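Local coordinates for beta-porphyranase A (Bacteroides plebeius, PDB 4AW7), which cleaves the sulfated red-algal polysaccharide porphyran at linkages between beta-D-galactopyranose and alpha-L-galactopyranose-6-sulfate, releasing mostly a disaccharide, at residues A[356-368]-A[424-436]. Residues are numbered along the deposited sequence; the frame is centred on the assembly and turned at random. Where two conformers were deposited one is given.
Sequences NDKKYFFELWKNV and RSLYVNYNAGIEY
Helix 359-365 packs on the beta-hairpin of strands 424-429 and 433-436, where Arg-424 binds two backbone carbonyls, Leu-364 O and Lys-366 O. Its side chain, extended from CG to NE, carries NH1 to 2.9 Å from Leu-364 O and 2.8 Å from Lys-366 O, while NH2 also reaches Lys-366 O. Both acceptors lie in the guanidinium plane, yet they differ: NH1 meets a lone pair of Lys-366 O but stands 62° out of the carbonyl plane of Leu-364. Carbonyls converging on this cation probably favour its charge. The helix lies on one face of the hairpin, nearly antiparallel to strand 424-429 (153°), and so joins the beta-sandwich domain to the part of the chain bearing helices 54-63 and 293-305, which flank it. The rings of Tyr-360 and Tyr-436 are nearly parallel but slid apart, centroids 5.1 Å apart, so they barely overlap; Tyr-436 CB makes the CH-pi contact, 3.8 Å from the Tyr-360 ring centroid. Leu-364, its CG anti to the backbone N (chi1 174°), splays CD1 onto Arg-424 CB and CD2 onto Leu-426 CB. At the helix's N-terminal approach, two waters donate to Asp-357 OD2; one accepts from Ile-434 N, the other donates to Ile-434 O.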
loop_
_atom_site.group_PDB
_atom_site.type_symbol
_atom_site.label_atom_id
_atom_site.label_comp_id
_atom_site.label_asym_id
_atom_site.label_seq_id
_atom_site.Cartn_x
_atom_site.Cartn_y
_atom_site.Cartn_z
ATOM N N ASN A 356 -19.396 10.046 -9.250
ATOM C CA ASN A 356 -19.054 11.140 -8.338
ATOM C C ASN A 356 -17.621 11.664 -8.541
ATOM O O ASN A 356 -16.873 11.157 -9.387
ATOM C CB ASN A 356 -19.393 10.783 -6.890
ATOM C CG ASN A 356 -18.551 9.667 -6.324
ATOM O OD1 ASN A 356 -17.341 9.582 -6.604
ATOM N ND2 ASN A 356 -19.152 8.835 -5.463
ATOM N N ASP A 357 -17.244 12.687 -7.774
ATOM C CA ASP A 357 -15.987 13.381 -8.011
ATOM C C ASP A 357 -14.756 12.551 -7.644
ATOM O O ASP A 357 -13.639 13.002 -7.940
ATOM C CB ASP A 357 -15.937 14.752 -7.304
ATOM C CG ASP A 357 -16.733 15.812 -8.003
ATOM O OD1 ASP A 357 -17.330 15.559 -9.083
ATOM O OD2 ASP A 357 -16.695 16.954 -7.490
ATOM N N LYS A 358 -14.932 11.367 -7.046
ATOM C CA LYS A 358 -13.798 10.454 -6.915
ATOM C C LYS A 358 -13.194 10.097 -8.274
ATOM O O LYS A 358 -12.017 9.715 -8.354
ATOM C CB LYS A 358 -14.162 9.221 -6.130
ATOM C CG LYS A 358 -14.676 9.494 -4.740
ATOM C CD LYS A 358 -15.239 8.223 -4.120
ATOM C CE LYS A 358 -16.016 8.481 -2.865
ATOM N NZ LYS A 358 -16.477 7.204 -2.273
ATOM N N LYS A 359 -13.958 10.246 -9.350
ATOM C CA LYS A 359 -13.435 10.055 -10.681
ATOM C C LYS A 359 -12.164 10.859 -10.930
ATOM O O LYS A 359 -11.325 10.435 -11.720
ATOM C CB LYS A 359 -14.494 10.426 -11.749
ATOM C CG LYS A 359 -14.759 11.933 -11.869
ATOM C CD LYS A 359 -16.023 12.270 -12.672
ATOM C CE LYS A 359 -16.153 13.764 -12.832
ATOM N NZ LYS A 359 -17.453 14.166 -13.481
ATOM N N TYR A 360 -12.027 12.020 -10.287
ATOM C CA TYR A 360 -10.876 12.890 -10.560
ATOM C C TYR A 360 -9.563 12.281 -10.090
ATOM O O TYR A 360 -8.532 12.631 -10.643
ATOM C CB TYR A 360 -11.060 14.291 -9.973
ATOM C CG TYR A 360 -12.137 15.089 -10.677
ATOM C CD1 TYR A 360 -12.027 15.363 -12.036
ATOM C CD2 TYR A 360 -13.223 15.623 -9.995
ATOM C CE1 TYR A 360 -12.994 16.109 -12.720
ATOM C CE2 TYR A 360 -14.201 16.383 -10.668
ATOM C CZ TYR A 360 -14.079 16.587 -12.028
ATOM O OH TYR A 360 -15.051 17.324 -12.664
ATOM N N PHE A 361 -9.581 11.368 -9.123
ATOM C CA PHE A 361 -8.355 10.659 -8.795
ATOM C C PHE A 361 -7.838 9.913 -10.008
ATOM O O PHE A 361 -6.654 9.946 -10.339
ATOM C CB PHE A 361 -8.595 9.671 -7.638
ATOM C CG PHE A 361 -7.426 8.764 -7.381
ATOM C CD1 PHE A 361 -6.254 9.228 -6.818
ATOM C CD2 PHE A 361 -7.513 7.429 -7.691
ATOM C CE1 PHE A 361 -5.180 8.382 -6.627
ATOM C CE2 PHE A 361 -6.433 6.565 -7.516
ATOM C CZ PHE A 361 -5.256 7.046 -6.953
ATOM N N PHE A 362 -8.749 9.225 -10.698
ATOM C CA PHE A 362 -8.389 8.472 -11.884
ATOM C C PHE A 362 -8.105 9.388 -13.088
ATOM O O PHE A 362 -7.234 9.104 -13.901
ATOM C CB PHE A 362 -9.428 7.409 -12.157
ATOM C CG PHE A 362 -9.569 6.435 -11.003
ATOM C CD1 PHE A 362 -8.624 5.464 -10.798
ATOM C CD2 PHE A 362 -10.624 6.526 -10.126
ATOM C CE1 PHE A 362 -8.728 4.594 -9.749
ATOM C CE2 PHE A 362 -10.746 5.630 -9.076
ATOM C CZ PHE A 362 -9.793 4.654 -8.897
ATOM N N GLU A 363 -8.815 10.499 -13.194
ATOM C CA GLU A 363 -8.509 11.478 -14.253
ATOM C C GLU A 363 -7.067 11.987 -14.108
ATOM O O GLU A 363 -6.319 12.049 -15.084
ATOM C CB GLU A 363 -9.484 12.646 -14.207
ATOM C CG GLU A 363 -9.357 13.541 -15.450
ATOM C CD GLU A 363 -9.903 12.822 -16.704
ATOM O OE1 GLU A 363 -11.034 12.427 -16.653
ATOM O OE2 GLU A 363 -9.202 12.613 -17.741
ATOM N N LEU A 364 -6.667 12.290 -12.875
ATOM C CA LEU A 364 -5.358 12.849 -12.624
ATOM C C LEU A 364 -4.254 11.921 -13.155
ATOM O O LEU A 364 -3.229 12.392 -13.671
ATOM C CB LEU A 364 -5.175 13.043 -11.102
ATOM C CG LEU A 364 -3.832 13.495 -10.567
ATOM C CD1 LEU A 364 -3.546 14.925 -11.071
ATOM C CD2 LEU A 364 -3.782 13.431 -9.055
ATOM N N TRP A 365 -4.447 10.622 -12.965
ATOM C CA TRP A 365 -3.468 9.620 -13.326
ATOM C C TRP A 365 -3.703 8.963 -14.671
ATOM O O TRP A 365 -2.992 8.054 -15.068
ATOM C CB TRP A 365 -3.386 8.571 -12.207
ATOM C CG TRP A 365 -2.810 9.141 -10.937
ATOM C CD1 TRP A 365 -3.483 9.549 -9.842
ATOM C CD2 TRP A 365 -1.426 9.406 -10.687
ATOM N NE1 TRP A 365 -2.611 10.053 -8.919
ATOM C CE2 TRP A 365 -1.334 9.968 -9.414
ATOM C CE3 TRP A 365 -0.260 9.177 -11.408
ATOM C CZ2 TRP A 365 -0.110 10.308 -8.837
ATOM C CZ3 TRP A 365 0.962 9.540 -10.831
ATOM C CH2 TRP A 365 1.005 10.072 -9.544
ATOM N N LYS A 366 -4.693 9.433 -15.425
ATOM C CA LYS A 366 -5.005 8.774 -16.686
ATOM C C LYS A 366 -3.822 8.884 -17.651
ATOM O O LYS A 366 -3.142 9.909 -17.733
ATOM C CB LYS A 366 -6.284 9.362 -17.307
ATOM C CG LYS A 366 -6.810 8.541 -18.521
ATOM C CD LYS A 366 -8.133 9.148 -19.004
ATOM C CE LYS A 366 -8.556 8.737 -20.423
ATOM N NZ LYS A 366 -9.902 9.212 -20.719
ATOM N N ASN A 367 -3.555 7.800 -18.350
ATOM C CA ASN A 367 -2.442 7.689 -19.305
ATOM C C ASN A 367 -1.057 7.643 -18.723
ATOM O O ASN A 367 -0.109 7.393 -19.447
ATOM C CB ASN A 367 -2.555 8.735 -20.439
ATOM C CG ASN A 367 -3.799 8.487 -21.313
ATOM O OD1 ASN A 367 -3.929 7.426 -21.901
ATOM N ND2 ASN A 367 -4.681 9.439 -21.352
ATOM N N VAL A 368 -0.919 7.828 -17.411
ATOM C CA VAL A 368 0.402 7.822 -16.799
ATOM C C VAL A 368 0.938 6.390 -16.802
ATOM O O VAL A 368 0.333 5.481 -16.253
ATOM C CB VAL A 368 0.401 8.397 -15.371
ATOM C CG1 VAL A 368 1.787 8.262 -14.717
ATOM C CG2 VAL A 368 -0.084 9.853 -15.363
ATOM N N ARG A 424 -1.877 19.019 -14.687
ATOM C CA ARG A 424 -3.072 18.546 -13.996
ATOM C C ARG A 424 -2.912 18.777 -12.503
ATOM O O ARG A 424 -1.874 18.505 -11.933
ATOM C CB ARG A 424 -3.245 17.054 -14.236
ATOM C CG ARG A 424 -3.223 16.603 -15.707
ATOM C CD ARG A 424 -3.255 15.104 -15.795
ATOM N NE ARG A 424 -3.192 14.635 -17.163
ATOM C CZ ARG A 424 -3.143 13.350 -17.488
ATOM N NH1 ARG A 424 -3.166 12.431 -16.536
ATOM N NH2 ARG A 424 -3.029 12.964 -18.740
ATOM N N SER A 425 -3.969 19.249 -11.865
ATOM C CA SER A 425 -3.970 19.526 -10.439
ATOM C C SER A 425 -5.245 19.010 -9.803
ATOM O O SER A 425 -6.321 19.356 -10.255
ATOM C CB SER A 425 -3.878 21.019 -10.196
ATOM O OG SER A 425 -4.055 21.314 -8.845
ATOM N N LEU A 426 -5.099 18.250 -8.729
ATOM C CA LEU A 426 -6.210 17.765 -7.932
ATOM C C LEU A 426 -6.000 18.234 -6.499
ATOM O O LEU A 426 -5.088 17.776 -5.790
ATOM C CB LEU A 426 -6.331 16.248 -8.005
ATOM C CG LEU A 426 -7.637 15.648 -7.467
ATOM C CD1 LEU A 426 -7.696 14.181 -7.862
ATOM C CD2 LEU A 426 -7.828 15.849 -5.960
ATOM N N TYR A 427 -6.828 19.187 -6.075
ATOM C CA TYR A 427 -6.755 19.758 -4.742
ATOM C C TYR A 427 -8.009 19.350 -3.981
ATOM O O TYR A 427 -9.103 19.571 -4.447
ATOM C CB TYR A 427 -6.641 21.293 -4.807
ATOM C CG TYR A 427 -6.782 21.961 -3.450
ATOM C CD1 TYR A 427 -6.092 21.497 -2.357
ATOM C CD2 TYR A 427 -7.604 23.074 -3.254
ATOM C CE1 TYR A 427 -6.189 22.081 -1.101
ATOM C CE2 TYR A 427 -7.695 23.669 -1.975
ATOM C CZ TYR A 427 -7.011 23.145 -0.916
ATOM O OH TYR A 427 -7.116 23.763 0.331
ATOM N N VAL A 428 -7.821 18.723 -2.832
ATOM C CA VAL A 428 -8.919 18.319 -1.962
ATOM C C VAL A 428 -8.971 19.290 -0.794
ATOM O O VAL A 428 -8.087 19.337 0.036
ATOM C CB VAL A 428 -8.769 16.874 -1.449
ATOM C CG1 VAL A 428 -9.985 16.470 -0.624
ATOM C CG2 VAL A 428 -8.570 15.892 -2.601
ATOM N N ASN A 429 -10.031 20.077 -0.749
ATOM C CA ASN A 429 -10.268 20.978 0.391
ATOM C C ASN A 429 -11.358 20.374 1.266
ATOM O O ASN A 429 -12.387 19.925 0.748
ATOM C CB ASN A 429 -10.666 22.341 -0.145
ATOM C CG ASN A 429 -10.945 23.325 0.963
ATOM O OD1 ASN A 429 -12.078 23.408 1.428
ATOM N ND2 ASN A 429 -9.904 23.981 1.469
ATOM N N TYR A 430 -11.143 20.315 2.576
ATOM C CA TYR A 430 -12.108 19.571 3.350
ATOM C C TYR A 430 -13.529 20.192 3.319
ATOM O O TYR A 430 -14.481 19.406 3.369
ATOM C CB TYR A 430 -11.585 19.235 4.756
ATOM C CG TYR A 430 -10.538 18.110 4.794
ATOM C CD1 TYR A 430 -9.983 17.569 3.623
ATOM C CD2 TYR A 430 -10.130 17.586 6.004
ATOM C CE1 TYR A 430 -9.065 16.565 3.668
ATOM C CE2 TYR A 430 -9.206 16.580 6.071
ATOM C CZ TYR A 430 -8.665 16.070 4.914
ATOM O OH TYR A 430 -7.739 15.060 5.056
ATOM N N ASN A 431 -13.695 21.510 3.191
ATOM C CA ASN A 431 -15.052 22.058 3.108
ATOM C C ASN A 431 -15.584 22.178 1.678
ATOM O O ASN A 431 -16.794 21.989 1.463
ATOM C CB ASN A 431 -15.174 23.405 3.852
ATOM C CG ASN A 431 -15.172 23.244 5.374
ATOM O OD1 ASN A 431 -15.433 22.162 5.903
ATOM N ND2 ASN A 431 -14.871 24.327 6.076
ATOM N N ALA A 432 -14.716 22.468 0.718
ATOM C CA ALA A 432 -15.124 22.752 -0.649
ATOM C C ALA A 432 -15.132 21.526 -1.571
ATOM O O ALA A 432 -15.742 21.557 -2.642
ATOM C CB ALA A 432 -14.210 23.860 -1.247
ATOM N N GLY A 433 -14.495 20.445 -1.166
ATOM C CA GLY A 433 -14.417 19.276 -2.034
ATOM C C GLY A 433 -13.246 19.344 -2.972
ATOM O O GLY A 433 -12.206 19.944 -2.684
ATOM N N ILE A 434 -13.383 18.654 -4.086
ATOM C CA ILE A 434 -12.300 18.521 -5.053
ATOM C C ILE A 434 -12.321 19.638 -6.072
ATOM O O ILE A 434 -13.352 19.908 -6.680
ATOM C CB ILE A 434 -12.369 17.143 -5.769
ATOM C CG1 ILE A 434 -12.039 16.053 -4.732
ATOM C CG2 ILE A 434 -11.400 17.101 -6.961
ATOM C CD1 ILE A 434 -12.307 14.626 -5.238
ATOM N N GLU A 435 -11.151 20.242 -6.283
ATOM C CA GLU A 435 -10.928 21.179 -7.398
ATOM C C GLU A 435 -9.905 20.539 -8.337
ATOM O O GLU A 435 -8.724 20.375 -7.962
ATOM C CB GLU A 435 -10.421 22.552 -6.915
ATOM C CG GLU A 435 -10.204 23.594 -8.021
ATOM C CD GLU A 435 -11.509 24.096 -8.629
ATOM O OE1 GLU A 435 -12.589 23.901 -8.007
ATOM O OE2 GLU A 435 -11.454 24.685 -9.734
ATOM N N TYR A 436 -10.369 20.135 -9.506
ATOM C CA TYR A 436 -9.537 19.499 -10.516
ATOM C C TYR A 436 -9.422 20.416 -11.707
ATOM O O TYR A 436 -10.437 20.834 -12.276
ATOM C CB TYR A 436 -10.117 18.138 -10.952
ATOM C CG TYR A 436 -9.198 17.469 -11.944
ATOM C CD1 TYR A 436 -8.068 16.799 -11.510
ATOM C CD2 TYR A 436 -9.410 17.565 -13.306
ATOM C CE1 TYR A 436 -7.209 16.247 -12.386
ATOM C CE2 TYR A 436 -8.547 16.985 -14.214
ATOM C CZ TYR A 436 -7.426 16.324 -13.734
ATOM O OH TYR A 436 -6.510 15.758 -14.586
HETATM O O HOH W 1 -15.936 17.614 -4.967
HETATM O O HOH W 2 -15.433 19.267 -8.509
#